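Local coordinates for reticulocyte binding protein (Streptococcus agalactiae COH1, PDB 3FAX) that probably acts as a pullulanase of the alpha-amylase family, hydrolysing alpha-1,6 branch linkages in pullulan and related alpha-glucans, at residues G453-M458 and I484-R489. Residues are numbered along the deposited sequence; the frame is centred on the assembly and turned at random.
With GLC (alpha-D-glucopyranose), chain B; GLC (alpha-D-glucopyranose), chain C.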
# COMPACT_ATOMS: atom_id res chain seq x y z
N GLY A 453 -11.84 -2.23 -1.49
CA GLY A 453 -10.66 -2.91 -1.01
C GLY A 453 -9.52 -1.99 -0.60
O GLY A 453 -9.58 -0.79 -0.82
N PHE A 454 -8.49 -2.57 0.01
CA PHE A 454 -7.32 -1.82 0.44
C PHE A 454 -6.03 -2.61 0.17
O PHE A 454 -5.99 -3.84 0.27
CB PHE A 454 -7.40 -1.48 1.92
CG PHE A 454 -8.57 -0.63 2.29
CD1 PHE A 454 -8.46 0.76 2.31
CD2 PHE A 454 -9.80 -1.20 2.60
CE1 PHE A 454 -9.55 1.56 2.64
CE2 PHE A 454 -10.89 -0.42 2.93
CZ PHE A 454 -10.76 0.97 2.95
N ARG A 455 -4.99 -1.86 -0.17
CA ARG A 455 -3.67 -2.40 -0.38
C ARG A 455 -2.80 -1.78 0.70
O ARG A 455 -2.63 -0.56 0.71
CB ARG A 455 -3.19 -2.03 -1.79
CG ARG A 455 -1.75 -2.40 -2.11
CD ARG A 455 -0.77 -1.22 -1.89
NE ARG A 455 0.58 -1.51 -2.35
CZ ARG A 455 1.70 -0.92 -1.93
NH1 ARG A 455 1.68 0.04 -1.00
NH2 ARG A 455 2.86 -1.29 -2.43
N PHE A 456 -2.30 -2.60 1.62
CA PHE A 456 -1.44 -2.12 2.72
C PHE A 456 0.03 -2.03 2.32
O PHE A 456 0.66 -3.04 2.00
CB PHE A 456 -1.54 -3.04 3.93
CG PHE A 456 -2.83 -2.93 4.66
CD1 PHE A 456 -2.97 -2.03 5.71
CD2 PHE A 456 -3.93 -3.70 4.29
CE1 PHE A 456 -4.18 -1.92 6.39
CE2 PHE A 456 -5.14 -3.59 4.97
CZ PHE A 456 -5.26 -2.71 6.01
N ASP A 457 0.57 -0.82 2.37
CA ASP A 457 2.00 -0.62 2.19
C ASP A 457 2.75 -1.25 3.36
O ASP A 457 2.30 -1.16 4.50
CB ASP A 457 2.30 0.89 2.10
CG ASP A 457 3.75 1.18 1.70
OD1 ASP A 457 4.11 0.94 0.52
OD2 ASP A 457 4.52 1.68 2.56
N MET A 458 3.89 -1.88 3.07
CA MET A 458 4.74 -2.53 4.07
C MET A 458 3.89 -3.17 5.14
O MET A 458 3.98 -2.81 6.30
CB MET A 458 5.70 -1.53 4.73
CG MET A 458 6.63 -0.79 3.80
SD MET A 458 7.92 -1.78 3.02
CE MET A 458 8.91 -0.45 2.33
N ILE A 484 -5.35 -6.64 0.10
CA ILE A 484 -4.02 -7.18 -0.18
C ILE A 484 -2.99 -6.32 0.55
O ILE A 484 -3.34 -5.31 1.16
CB ILE A 484 -3.73 -7.26 -1.70
CG1 ILE A 484 -3.64 -5.86 -2.31
CG2 ILE A 484 -4.81 -8.11 -2.40
CD1 ILE A 484 -3.50 -5.87 -3.82
N GLY A 485 -1.72 -6.74 0.53
CA GLY A 485 -0.65 -5.92 1.10
C GLY A 485 0.74 -6.46 0.81
O GLY A 485 0.90 -7.62 0.44
N GLU A 486 1.73 -5.60 0.99
CA GLU A 486 3.13 -6.02 0.87
C GLU A 486 3.51 -6.78 2.15
O GLU A 486 3.67 -6.16 3.19
CB GLU A 486 4.05 -4.81 0.75
CG GLU A 486 3.90 -3.98 -0.49
CD GLU A 486 5.03 -2.96 -0.60
OE1 GLU A 486 5.05 -1.97 0.18
OE2 GLU A 486 5.92 -3.15 -1.46
N GLY A 487 3.67 -8.10 2.05
CA GLY A 487 4.01 -8.93 3.21
C GLY A 487 5.50 -9.18 3.43
O GLY A 487 5.89 -10.24 3.91
N TRP A 488 6.35 -8.21 3.09
CA TRP A 488 7.79 -8.38 3.29
C TRP A 488 8.13 -8.52 4.79
O TRP A 488 7.63 -7.77 5.62
CB TRP A 488 8.57 -7.21 2.70
CG TRP A 488 8.07 -6.63 1.41
CD1 TRP A 488 7.85 -5.31 1.16
CD2 TRP A 488 7.76 -7.33 0.20
NE1 TRP A 488 7.41 -5.14 -0.13
CE2 TRP A 488 7.35 -6.36 -0.74
CE3 TRP A 488 7.78 -8.67 -0.18
CZ2 TRP A 488 6.96 -6.70 -2.03
CZ3 TRP A 488 7.40 -9.01 -1.46
CH2 TRP A 488 7.00 -8.02 -2.38
N ARG A 489 9.00 -9.47 5.12
CA ARG A 489 9.39 -9.71 6.52
C ARG A 489 10.27 -8.59 7.05
O ARG A 489 11.50 -8.71 7.12
CB ARG A 489 10.13 -11.04 6.64
CG ARG A 489 9.29 -12.22 6.24
CD ARG A 489 10.10 -13.48 6.19
NE ARG A 489 9.35 -14.56 5.57
CZ ARG A 489 9.27 -14.78 4.26
NH1 ARG A 489 9.91 -14.00 3.40
NH2 ARG A 489 8.54 -15.80 3.81
C1 GLC B . 12.23 -8.54 -0.13
C2 GLC B . 11.30 -8.34 -1.33
C3 GLC B . 11.47 -6.95 -1.91
C4 GLC B . 11.31 -5.92 -0.81
C5 GLC B . 12.29 -6.20 0.32
C6 GLC B . 12.15 -5.16 1.42
O2 GLC B . 11.59 -9.27 -2.34
O3 GLC B . 10.52 -6.72 -2.91
O4 GLC B . 11.58 -4.65 -1.36
O5 GLC B . 12.05 -7.50 0.82
O6 GLC B . 12.69 -5.64 2.63
C1 GLC C . 10.56 -3.67 -1.13
C2 GLC C . 10.19 -3.01 -2.46
C3 GLC C . 11.23 -1.99 -2.94
C4 GLC C . 11.73 -1.10 -1.81
C5 GLC C . 12.13 -1.96 -0.61
C6 GLC C . 12.64 -1.14 0.57
O2 GLC C . 10.04 -4.01 -3.45
O3 GLC C . 10.66 -1.15 -3.91
O4 GLC C . 12.81 -0.33 -2.30
O5 GLC C . 10.98 -2.70 -0.19
O6 GLC C . 11.59 -0.35 1.10
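Phe456 lies between Ile484 and Glu486 in a parallel ladder, its N donating to Ile484 O (2.9 Å) and its O accepting from Glu486 N (3.0 Å), while Ile484 N donates to Phe454 O, two residues before Phe456. The Arg455 chain leaves the strand with CG anti to the backbone N (chi1 174°), brushes Ile484 CG1 with its CB and CG, then bends at chi2 and carries its guanidinium toward the carboxylates of Asp457 and Glu486. There NH1 gives an in-plane bond to the anti lone pair of Asp457 OD1 (3.0 Å), and NH2 makes a longer salt bridge to Glu486 OE1 (3.5 Å). Glu486 CG lies over one guanidinium face. The two carboxylates run side by side, Asp457 OD1 and Glu486 OE1 only 3.1 Å apart, with Arg455 holding both; Asp389 also binds this arginine. Glu486 is fixed from two more directions: Met458 N meets OE1 on its anti side through a nearly straight bond (3.1 Å, 172°), and Trp488 NE1 reaches OE2 from above the carboxylate plane (2.8 Å). The indole has Glu486 CB against one face and O3 of the chain B glucose over the other, while Met458 SD sits at its edge in a Met-aromatic contact, 4.0 Å from CD1. Strand 453-456, helix 464-477 and strand 482-485 form a beta-alpha-beta unit of the (beta/alpha)8 barrel, and the carboxylates at the C-terminal strand ends, near glucose units that Trp488 and Met458 touch, are consistent with the positions of the nucleophile (Asp457) and the acid/base (Glu486) in alpha-amylase-family enzymes.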